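PDB 2B8N: D-glycerate 2-kinase from Thermotoga maritima, which catalyses the magnesium-dependent transfer of phosphate from ATP to D-glycerate, giving 2-phosphoglycerate, in the degradation of serine via 3-hydroxypyruvate. Local coordinates for residues 171-176 and 226-231; 300-305 and 310-315; 34-39 and 197-202; 22-27 and 409-414. All coordinates share one frame; numbering follows the deposited sequence.

Interaction 1: residues 171-176 and 226-231; sequences NTVRKH and LKVLEK
Val-173 and Val-228 face each other between two helices, 167-175 and 222-231, and their branches cross obliquely. The helix backbones come nearest at this pair, with the two CA atoms 7.4 Å apart, and both residues send their CB toward the partner helix. In Val-173, CG1 is anti to the backbone N (chi1 180°), which sets CG2 beside that N and aims it at the opposing valine. There Val-173 CG2 lies 3.8 Å from CG1 of Val-228 and 3.9 Å from its CB, coming down on one branch and its root. The other methyl of Val-173, CG1, approaches CD2 of Leu-229 at 4.4 Å. The CB of Leu-229 points to one side, and the end of its chain closes in. Leu-160 of helix 150-162 touches both valines, while Leu-156 of that helix and Ile-244 of helix 238-244 touch Leu-229, so the pair belongs to a small helical cluster. Where helix 167-175 ends, His-176 ND1 donates a nearly straight bond to Thr-172 O (2.8 Å); this oxygen lies in the plane of the imidazole, although the donor is tilted 26° from the carbonyl plane. No hydrogen bond joins the two segments across the 151 Å² they bury. Their association therefore rests on the fit of methyl groups on branched side chains and the exclusion of water, without the directional restraint that polar partners would give.

Interaction 2: residues 300-305 and 310-315; sequences ASIMKE and DRPLKK
Glu-305 and Arg-311 meet through two bent side chains. Glu-305 first extends away from its backbone N (chi1 -159°) and then turns at chi2 (65°), swinging the carboxylate toward the loop; Arg-311 starts with CG between its N and carbonyl carbon and also bends at chi2. The guanidinium presents its NE side in a salt bridge: Arg-311 NE lies 2.8 Å and Arg-311 NH2 2.6 Å from the same oxygen, Glu-305 OE2, and both nitrogens donate hydrogen bonds to it. NE takes the anti lone pair, NH2 meets OE2 nearly along the C-O axis, and the two flat groups are only 8° from coplanar. With an alanine here in place of Glu-305, the Arg-311 guanidinium is likely to lose its carboxylate mate and be free to swing. Beside this bridge, Ile-302 CG2 rests 4.1 Å from CD of Pro-312, whose preceding peptide bond is cis. Within the loop, Asp-310 OD1 accepts from Lys-315 N (2.8 Å) and Lys-315 NZ (2.7 Å), which approach from opposite faces of the carboxylate plane. Charge pairs thus tie the loop back to helix 292-309 and to itself, with Ile-302 on Pro-312 as an apolar addition, at the surface, where solvent would be expected to weaken such a bridge.

Interaction 3: residues 34-39 and 197-202; sequences VFPDRA and LVLSDV
A parallel, Rossmann-like sheet of strand order 3-2-1-4-5-6 contributes one side of this contact: Leu-199 closes strand 193-199 and packs against Val-34 and Pro-36, where the chain enters the short helix 36-41. The sheet membership is plain from the backbone, since Leu-197 and Leu-199 bond to strand 128-133 and Val-198 to strand 255-261. Pro-36 and Leu-199 have the nearest CA atoms, 7.8 Å apart, and the two segments bury 126 Å² without any hydrogen bond between them. Leu-199 does most of the touching. Its chi1 of -169° turns CG directly away from the backbone N, so the isobutyl fork reaches out from the strand end and both methyls lie near the Val-34 carbonyl oxygen: Leu-199 CD2 is 4.0 Å and Leu-199 CD1 4.1 Å from Val-34 O. That oxygen is not left to the methyls alone, because it accepts a hydrogen bond from Thr-418 OG1, while Leu-199 also touches Val-420. Thr-418 and Val-420 belong to the C-terminal part of the chain, so the contact probably lies near the junction of the two halves, consistent with its centre being about 9 Å from the centre of the chain. Pro-36 offers its backbone and ring, with CA 4.3 Å from Leu-199 CD2, and its ring rests further on Arg-63 and Met-64 of helix 61-72. Phe-35 is the N-cap residue of the helix, its O accepting from Ala-39 N. Past the strand the chain bends in an ST turn, in which Ser-200 OG accepts from Val-202 N at 3.2 Å and also bonds to Asp-205 OD1.

Interaction 4: residues 22-27 and 409-414; sequences LAIEIV and ALLITG
Helix 17-32 runs over the short strand 410-411, and the backbones are nearest at Ile-24 and Leu-411, whose CA atoms stand 7.9 Å apart. The helix is regular here, as the bonds from Ile-26 N to Leu-22 O (3.1 Å) and from Val-27 N to Ala-23 O (3.0 Å) attest. After the strand the chain turns at Gly-414, where phi is 93°; a CB at these backbone angles would press against the carbonyl O of Thr-413. In the same turn Thr-413 OG1 donates to Gly-414 O at 2.9 Å, the hydroxyl approaching a lone pair of that oxygen within the plane of its carbonyl.

Between helix and strand the meeting is purely apolar. Ile-24 and Val-27, three residues apart and so on one face of the helix, both direct their CB at the strand, and Leu-411 directs its own back. A chi1 of 170° stretches Leu-411 out from its main chain and carries the fork to the helix, one methyl for each partner. Leu-411 CD1 lies against both branches of the isoleucine, 4.0 Å from Ile-24 CG1 and 4.2 Å from Ile-24 CG2, while Leu-411 CD2 is 4.3 Å from Val-27 CG1. The side chains of Ile-24 and Leu-411 run alongside each other with opposed directions.

The strand is an outermost one of the mixed sheet, with Leu-411 bonded through its backbone to Ala-372 and Gly-373. Val-27 and Leu-411 both touch Ala-360 of strand 355-361, and Ala-23 and Val-27 continue onto strand 422-428, so the N-terminal helix covers the sheet made by the C-terminal part of the chain.

How the interactions relate
Interactions 1, 3 and 4 are buried and without hydrogen bonds between their segments, 1 and 4 between apolar side chains and 3 largely methyl against a backbone carbonyl; interaction 2 lies at the surface and relies on charge. Interactions 2 and 4 flank the same mixed sheet: Met-303 of helix 292-309 touches Val-355 and Leu-357, whereas helix 17-32 touches Ile-356, Cys-358 and Ala-360, an odd-even split consistent with opposite faces. Helix 17-32 leads directly into helix 36-41, so interactions 4 and 3, with centres 20 Å apart, follow the chain from the mixed sheet to the parallel one. Interaction 1 joins helices far out, its centre about 25 Å from that of the chain.

Interaction 1: residues 171-176 and 226-231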
# COMPACT_ATOMS: atom_id res chain seq x y z
N ASN A 171 -15.55 7.45 4.39
CA ASN A 171 -14.63 8.58 4.29
C ASN A 171 -15.32 9.94 4.46
O ASN A 171 -14.84 10.82 5.18
CB ASN A 171 -13.89 8.50 2.96
CG ASN A 171 -12.52 9.14 2.99
OD1 ASN A 171 -11.89 9.32 4.05
ND2 ASN A 171 -12.04 9.48 1.80
N THR A 172 -16.47 10.11 3.82
CA THR A 172 -17.23 11.36 3.99
C THR A 172 -17.49 11.64 5.48
O THR A 172 -17.21 12.74 5.98
CB THR A 172 -18.53 11.31 3.16
OG1 THR A 172 -18.21 11.42 1.77
CG2 THR A 172 -19.48 12.43 3.55
N VAL A 173 -17.97 10.62 6.19
CA VAL A 173 -18.27 10.79 7.61
C VAL A 173 -17.02 11.02 8.43
O VAL A 173 -16.99 11.94 9.25
CB VAL A 173 -18.98 9.58 8.19
CG1 VAL A 173 -19.25 9.80 9.65
CG2 VAL A 173 -20.30 9.33 7.46
N ARG A 174 -15.99 10.21 8.21
CA ARG A 174 -14.75 10.34 8.99
C ARG A 174 -14.09 11.71 8.88
O ARG A 174 -13.55 12.20 9.86
CB ARG A 174 -13.71 9.25 8.65
CG ARG A 174 -13.91 7.93 9.40
CD ARG A 174 -13.96 8.09 10.92
NE ARG A 174 -12.65 8.32 11.52
CZ ARG A 174 -11.75 7.37 11.78
NH1 ARG A 174 -12.01 6.11 11.47
NH2 ARG A 174 -10.58 7.66 12.33
N LYS A 175 -14.13 12.30 7.68
CA LYS A 175 -13.48 13.60 7.44
C LYS A 175 -14.18 14.71 8.23
O LYS A 175 -13.56 15.71 8.64
CB LYS A 175 -13.46 13.93 5.93
CG LYS A 175 -12.54 13.01 5.09
CD LYS A 175 -12.53 13.31 3.57
CE LYS A 175 -13.81 12.90 2.83
NZ LYS A 175 -13.73 13.29 1.36
N HIS A 176 -15.48 14.53 8.46
CA HIS A 176 -16.28 15.52 9.14
C HIS A 176 -16.30 15.32 10.68
O HIS A 176 -16.99 16.04 11.41
CB HIS A 176 -17.70 15.54 8.53
CG HIS A 176 -17.78 16.23 7.19
ND1 HIS A 176 -17.54 15.57 6.00
CD2 HIS A 176 -18.07 17.51 6.87
CE1 HIS A 176 -17.68 16.43 5.00
NE2 HIS A 176 -17.99 17.61 5.50
N LEU A 226 -24.20 13.57 7.18
CA LEU A 226 -25.42 13.27 7.92
C LEU A 226 -26.40 12.36 7.15
O LEU A 226 -27.08 11.54 7.75
CB LEU A 226 -26.11 14.58 8.30
CG LEU A 226 -25.31 15.50 9.24
CD1 LEU A 226 -26.11 16.76 9.57
CD2 LEU A 226 -24.91 14.77 10.52
N LYS A 227 -26.47 12.53 5.84
CA LYS A 227 -27.28 11.66 4.99
C LYS A 227 -26.77 10.22 4.94
O LYS A 227 -27.56 9.29 4.83
CB LYS A 227 -27.37 12.23 3.57
CG LYS A 227 -28.14 13.52 3.52
CD LYS A 227 -28.65 13.83 2.14
CE LYS A 227 -29.76 14.88 2.22
NZ LYS A 227 -30.94 14.41 3.04
N VAL A 228 -25.45 10.04 5.04
CA VAL A 228 -24.89 8.69 5.12
C VAL A 228 -25.38 7.98 6.37
O VAL A 228 -25.94 6.88 6.28
CB VAL A 228 -23.37 8.70 5.13
CG1 VAL A 228 -22.84 7.28 5.45
CG2 VAL A 228 -22.87 9.19 3.78
N LEU A 229 -25.18 8.61 7.53
CA LEU A 229 -25.63 8.06 8.81
C LEU A 229 -27.12 7.75 8.83
O LEU A 229 -27.53 6.67 9.29
CB LEU A 229 -25.29 9.02 9.94
CG LEU A 229 -23.79 9.25 10.20
CD1 LEU A 229 -23.60 10.35 11.23
CD2 LEU A 229 -23.12 7.96 10.64
N GLU A 230 -27.92 8.69 8.34
CA GLU A 230 -29.34 8.45 8.18
C GLU A 230 -29.55 7.26 7.24
O GLU A 230 -30.32 6.38 7.54
CB GLU A 230 -30.08 9.70 7.67
CG GLU A 230 -31.24 9.41 6.70
CD GLU A 230 -31.94 10.68 6.22
OE1 GLU A 230 -32.66 11.30 7.04
OE2 GLU A 230 -31.78 11.03 5.02
N LYS A 231 -28.84 7.24 6.11
CA LYS A 231 -29.02 6.16 5.14
C LYS A 231 -28.84 4.77 5.75
O LYS A 231 -29.61 3.87 5.45
CB LYS A 231 -28.08 6.30 3.94
CG LYS A 231 -28.41 5.34 2.79
CD LYS A 231 -27.71 5.75 1.47
CE LYS A 231 -27.36 4.54 0.62
NZ LYS A 231 -26.26 3.77 1.27

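Interaction 2: residues 300-305 and 310-315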
# COMPACT_ATOMS: atom_id res chain seq x y z
N ALA A 300 -1.69 -17.08 -17.10
CA ALA A 300 -1.32 -18.34 -17.73
C ALA A 300 -1.72 -18.38 -19.22
O ALA A 300 -0.93 -18.78 -20.05
CB ALA A 300 -1.91 -19.49 -16.98
N SER A 301 -2.94 -17.95 -19.55
CA SER A 301 -3.41 -17.98 -20.95
C SER A 301 -2.59 -17.07 -21.83
O SER A 301 -2.37 -17.40 -23.00
CB SER A 301 -4.87 -17.55 -21.07
OG SER A 301 -5.73 -18.37 -20.31
N ILE A 302 -2.17 -15.93 -21.28
CA ILE A 302 -1.28 -15.00 -22.02
C ILE A 302 0.10 -15.64 -22.22
O ILE A 302 0.64 -15.60 -23.32
CB ILE A 302 -1.14 -13.63 -21.34
CG1 ILE A 302 -2.51 -12.95 -21.18
CG2 ILE A 302 -0.24 -12.69 -22.16
CD1 ILE A 302 -2.45 -11.68 -20.30
N MSE A 303 0.64 -16.28 -21.18
CA MSE A 303 1.93 -16.97 -21.30
C MSE A 303 1.91 -18.07 -22.39
O MSE A 303 2.90 -18.26 -23.11
CB MSE A 303 2.38 -17.54 -19.94
CG MSE A 303 2.63 -16.41 -18.93
SE MSE A 303 2.91 -16.90 -17.08
CE MSE A 303 4.44 -17.96 -17.26
N LYS A 304 0.78 -18.78 -22.51
CA LYS A 304 0.63 -19.82 -23.52
C LYS A 304 0.58 -19.19 -24.92
O LYS A 304 1.07 -19.78 -25.88
CB LYS A 304 -0.63 -20.66 -23.28
CG LYS A 304 -0.71 -21.35 -21.89
CD LYS A 304 -1.64 -22.54 -21.92
CE LYS A 304 -2.69 -22.50 -20.84
NZ LYS A 304 -3.95 -23.17 -21.32
N GLU A 305 0.00 -18.00 -25.02
CA GLU A 305 -0.02 -17.33 -26.31
C GLU A 305 1.40 -16.99 -26.75
O GLU A 305 1.77 -17.19 -27.91
CB GLU A 305 -0.89 -16.08 -26.24
CG GLU A 305 -1.39 -15.59 -27.61
CD GLU A 305 -2.33 -16.55 -28.32
OE1 GLU A 305 -2.92 -17.47 -27.68
OE2 GLU A 305 -2.48 -16.37 -29.56
N ASP A 310 3.95 -16.70 -30.02
CA ASP A 310 4.90 -15.60 -30.03
C ASP A 310 4.24 -14.23 -30.12
O ASP A 310 4.76 -13.31 -30.74
CB ASP A 310 5.91 -15.79 -31.18
CG ASP A 310 7.33 -15.67 -30.73
OD1 ASP A 310 7.62 -15.87 -29.54
OD2 ASP A 310 8.17 -15.38 -31.59
N ARG A 311 3.10 -14.09 -29.46
CA ARG A 311 2.46 -12.80 -29.29
C ARG A 311 1.71 -12.87 -27.97
O ARG A 311 1.40 -13.97 -27.52
CB ARG A 311 1.54 -12.51 -30.48
CG ARG A 311 0.22 -13.25 -30.45
CD ARG A 311 -0.20 -13.82 -31.78
NE ARG A 311 -1.20 -14.87 -31.55
CZ ARG A 311 -2.04 -15.36 -32.46
NH1 ARG A 311 -2.03 -14.92 -33.71
NH2 ARG A 311 -2.90 -16.32 -32.13
N PRO A 312 1.44 -11.73 -27.32
CA PRO A 312 1.70 -10.35 -27.67
C PRO A 312 3.17 -9.94 -27.55
O PRO A 312 3.49 -8.81 -27.90
CB PRO A 312 0.83 -9.58 -26.67
CG PRO A 312 0.86 -10.40 -25.48
CD PRO A 312 0.78 -11.81 -26.00
N LEU A 313 4.04 -10.82 -27.06
CA LEU A 313 5.50 -10.59 -27.09
C LEU A 313 6.20 -11.82 -27.68
O LEU A 313 5.70 -12.94 -27.55
CB LEU A 313 6.08 -10.36 -25.69
CG LEU A 313 5.71 -9.13 -24.87
CD1 LEU A 313 6.05 -9.38 -23.41
CD2 LEU A 313 6.41 -7.90 -25.35
N LYS A 314 7.35 -11.59 -28.31
CA LYS A 314 8.15 -12.66 -28.87
C LYS A 314 9.10 -13.14 -27.80
O LYS A 314 9.59 -12.35 -26.98
CB LYS A 314 8.96 -12.17 -30.07
CG LYS A 314 8.13 -11.52 -31.14
CD LYS A 314 8.91 -11.29 -32.44
CE LYS A 314 10.10 -10.28 -32.31
NZ LYS A 314 9.89 -9.09 -31.40
N LYS A 315 9.37 -14.44 -27.82
CA LYS A 315 10.34 -15.04 -26.91
C LYS A 315 11.75 -14.56 -27.25
O LYS A 315 12.12 -14.48 -28.41
CB LYS A 315 10.32 -16.57 -27.03
CG LYS A 315 9.00 -17.30 -26.73
CD LYS A 315 9.15 -18.78 -27.11
CE LYS A 315 8.06 -19.25 -28.04
NZ LYS A 315 8.04 -18.52 -29.33

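Interaction 3: residues 34-39 and 197-202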
# COMPACT_ATOMS: atom_id res chain seq x y z
N VAL A 34 11.08 0.91 -4.69
CA VAL A 34 10.16 1.61 -3.80
C VAL A 34 10.47 1.43 -2.30
O VAL A 34 9.57 1.60 -1.47
CB VAL A 34 8.67 1.22 -4.12
CG1 VAL A 34 8.31 1.65 -5.53
CG2 VAL A 34 8.43 -0.29 -3.93
N PHE A 35 11.72 1.10 -1.95
CA PHE A 35 12.11 1.12 -0.55
C PHE A 35 12.09 2.57 -0.16
O PHE A 35 12.43 3.43 -0.97
CB PHE A 35 13.52 0.59 -0.33
CG PHE A 35 13.59 -0.90 -0.17
CD1 PHE A 35 12.58 -1.74 -0.65
CD2 PHE A 35 14.71 -1.47 0.41
CE1 PHE A 35 12.69 -3.15 -0.50
CE2 PHE A 35 14.84 -2.86 0.54
CZ PHE A 35 13.83 -3.70 0.11
N PRO A 36 11.73 2.86 1.08
CA PRO A 36 11.66 4.28 1.48
C PRO A 36 12.94 5.10 1.20
O PRO A 36 12.84 6.21 0.67
CB PRO A 36 11.38 4.20 3.00
CG PRO A 36 10.81 2.81 3.23
CD PRO A 36 11.40 1.93 2.18
N ASP A 37 14.12 4.55 1.53
CA ASP A 37 15.39 5.27 1.40
C ASP A 37 15.60 5.74 -0.05
O ASP A 37 15.82 6.92 -0.32
CB ASP A 37 16.58 4.41 1.86
CG ASP A 37 17.88 5.23 2.04
OD1 ASP A 37 17.99 6.01 3.03
OD2 ASP A 37 18.80 5.09 1.20
N ARG A 38 15.52 4.80 -0.98
CA ARG A 38 15.76 5.11 -2.35
C ARG A 38 14.64 6.01 -2.92
O ARG A 38 14.92 6.90 -3.74
CB ARG A 38 15.94 3.80 -3.13
CG ARG A 38 15.93 3.96 -4.65
CD ARG A 38 16.71 2.89 -5.38
NE ARG A 38 16.24 2.80 -6.76
CZ ARG A 38 16.40 1.73 -7.54
NH1 ARG A 38 17.03 0.66 -7.10
NH2 ARG A 38 15.92 1.74 -8.77
N ALA A 39 13.39 5.81 -2.50
CA ALA A 39 12.27 6.59 -3.09
C ALA A 39 12.39 8.07 -2.78
O ALA A 39 12.12 8.94 -3.64
CB ALA A 39 10.92 6.06 -2.59
N LEU A 197 5.42 13.81 0.32
CA LEU A 197 5.91 12.63 -0.38
C LEU A 197 5.10 11.42 0.12
O LEU A 197 5.09 11.09 1.33
CB LEU A 197 7.39 12.42 -0.13
CG LEU A 197 8.37 13.54 -0.51
CD1 LEU A 197 9.77 12.94 -0.61
CD2 LEU A 197 8.02 14.30 -1.79
N VAL A 198 4.45 10.76 -0.84
CA VAL A 198 3.53 9.70 -0.56
C VAL A 198 4.02 8.37 -1.11
O VAL A 198 4.44 8.25 -2.27
CB VAL A 198 2.15 10.03 -1.15
CG1 VAL A 198 1.15 8.93 -0.81
CG2 VAL A 198 1.67 11.35 -0.62
N LEU A 199 3.96 7.37 -0.26
CA LEU A 199 4.30 6.00 -0.64
C LEU A 199 2.99 5.24 -0.59
O LEU A 199 2.53 4.88 0.49
CB LEU A 199 5.33 5.47 0.37
CG LEU A 199 6.05 4.17 0.11
CD1 LEU A 199 6.08 3.81 -1.36
CD2 LEU A 199 7.46 4.31 0.64
N SER A 200 2.37 5.03 -1.75
CA SER A 200 0.98 4.60 -1.82
C SER A 200 0.72 3.09 -1.81
O SER A 200 1.18 2.34 -2.70
CB SER A 200 0.32 5.19 -3.06
OG SER A 200 -0.89 4.50 -3.34
N ASP A 201 -0.08 2.68 -0.83
CA ASP A 201 -0.56 1.32 -0.72
C ASP A 201 -2.03 1.19 -1.20
O ASP A 201 -2.63 0.11 -1.06
CB ASP A 201 -0.39 0.83 0.73
CG ASP A 201 -1.31 1.52 1.71
OD1 ASP A 201 -1.89 2.56 1.36
OD2 ASP A 201 -1.48 1.03 2.84
N VAL A 202 -2.57 2.28 -1.76
CA VAL A 202 -3.95 2.33 -2.29
C VAL A 202 -3.95 2.20 -3.81
O VAL A 202 -3.27 2.94 -4.52
CB VAL A 202 -4.71 3.64 -1.92
CG1 VAL A 202 -6.08 3.68 -2.59
CG2 VAL A 202 -4.89 3.75 -0.42

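Interaction 4: residues 22-27 and 409-414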
# COMPACT_ATOMS: atom_id res chain seq x y z
N LEU A 22 16.42 -16.08 -12.02
CA LEU A 22 16.38 -14.84 -12.76
C LEU A 22 15.12 -14.03 -12.45
O LEU A 22 15.18 -12.81 -12.25
CB LEU A 22 16.44 -15.16 -14.26
CG LEU A 22 16.88 -14.04 -15.19
CD1 LEU A 22 18.10 -13.33 -14.64
CD2 LEU A 22 17.18 -14.62 -16.55
N ALA A 23 13.98 -14.70 -12.41
CA ALA A 23 12.72 -14.01 -12.10
C ALA A 23 12.65 -13.55 -10.64
O ALA A 23 12.08 -12.49 -10.37
CB ALA A 23 11.55 -14.88 -12.45
N ILE A 24 13.20 -14.33 -9.70
CA ILE A 24 13.25 -13.93 -8.29
C ILE A 24 14.10 -12.66 -8.14
O ILE A 24 13.72 -11.73 -7.44
CB ILE A 24 13.80 -15.10 -7.37
CG1 ILE A 24 12.72 -16.16 -7.14
CG2 ILE A 24 14.28 -14.58 -6.01
CD1 ILE A 24 13.26 -17.50 -6.70
N GLU A 25 15.26 -12.62 -8.80
CA GLU A 25 16.11 -11.44 -8.72
C GLU A 25 15.36 -10.22 -9.27
O GLU A 25 15.33 -9.20 -8.63
CB GLU A 25 17.46 -11.61 -9.43
CG GLU A 25 18.55 -10.82 -8.74
CD GLU A 25 19.61 -10.30 -9.67
OE1 GLU A 25 19.77 -10.88 -10.76
OE2 GLU A 25 20.27 -9.31 -9.29
N ILE A 26 14.71 -10.36 -10.43
CA ILE A 26 13.96 -9.22 -11.01
C ILE A 26 12.87 -8.69 -10.07
O ILE A 26 12.72 -7.45 -9.91
CB ILE A 26 13.30 -9.59 -12.36
CG1 ILE A 26 14.36 -9.82 -13.43
CG2 ILE A 26 12.35 -8.48 -12.80
CD1 ILE A 26 13.88 -10.67 -14.55
N VAL A 27 12.12 -9.62 -9.46
CA VAL A 27 11.13 -9.28 -8.45
C VAL A 27 11.80 -8.62 -7.25
O VAL A 27 11.35 -7.56 -6.85
CB VAL A 27 10.29 -10.50 -8.04
CG1 VAL A 27 9.42 -10.19 -6.84
CG2 VAL A 27 9.42 -10.96 -9.24
N ALA A 409 7.93 -23.96 -3.91
CA ALA A 409 7.49 -22.89 -4.81
C ALA A 409 7.04 -21.63 -4.05
O ALA A 409 6.41 -20.75 -4.64
CB ALA A 409 6.38 -23.42 -5.69
N LEU A 410 7.38 -21.54 -2.77
CA LEU A 410 7.12 -20.32 -2.00
C LEU A 410 8.22 -19.29 -2.28
O LEU A 410 9.39 -19.65 -2.32
CB LEU A 410 7.07 -20.60 -0.49
CG LEU A 410 5.78 -21.11 0.13
CD1 LEU A 410 5.98 -21.36 1.61
CD2 LEU A 410 4.59 -20.15 -0.09
N LEU A 411 7.84 -18.03 -2.47
CA LEU A 411 8.79 -16.92 -2.53
C LEU A 411 8.86 -16.27 -1.15
O LEU A 411 7.87 -15.72 -0.68
CB LEU A 411 8.40 -15.87 -3.57
CG LEU A 411 9.24 -14.58 -3.46
CD1 LEU A 411 10.59 -14.74 -4.09
CD2 LEU A 411 8.50 -13.41 -4.08
N ILE A 412 10.04 -16.33 -0.54
CA ILE A 412 10.29 -15.77 0.78
C ILE A 412 11.26 -14.63 0.64
O ILE A 412 12.42 -14.85 0.33
CB ILE A 412 10.92 -16.82 1.73
CG1 ILE A 412 10.12 -18.15 1.73
CG2 ILE A 412 11.09 -16.24 3.16
CD1 ILE A 412 9.05 -18.23 2.77
N THR A 413 10.79 -13.41 0.86
CA THR A 413 11.64 -12.20 0.79
C THR A 413 11.95 -11.66 2.17
O THR A 413 13.04 -11.11 2.38
CB THR A 413 10.95 -11.07 0.01
OG1 THR A 413 9.71 -10.73 0.66
CG2 THR A 413 10.67 -11.49 -1.41
N GLY A 414 11.02 -11.83 3.11
CA GLY A 414 11.08 -11.16 4.41
C GLY A 414 10.29 -9.87 4.31
O GLY A 414 9.88 -9.48 3.23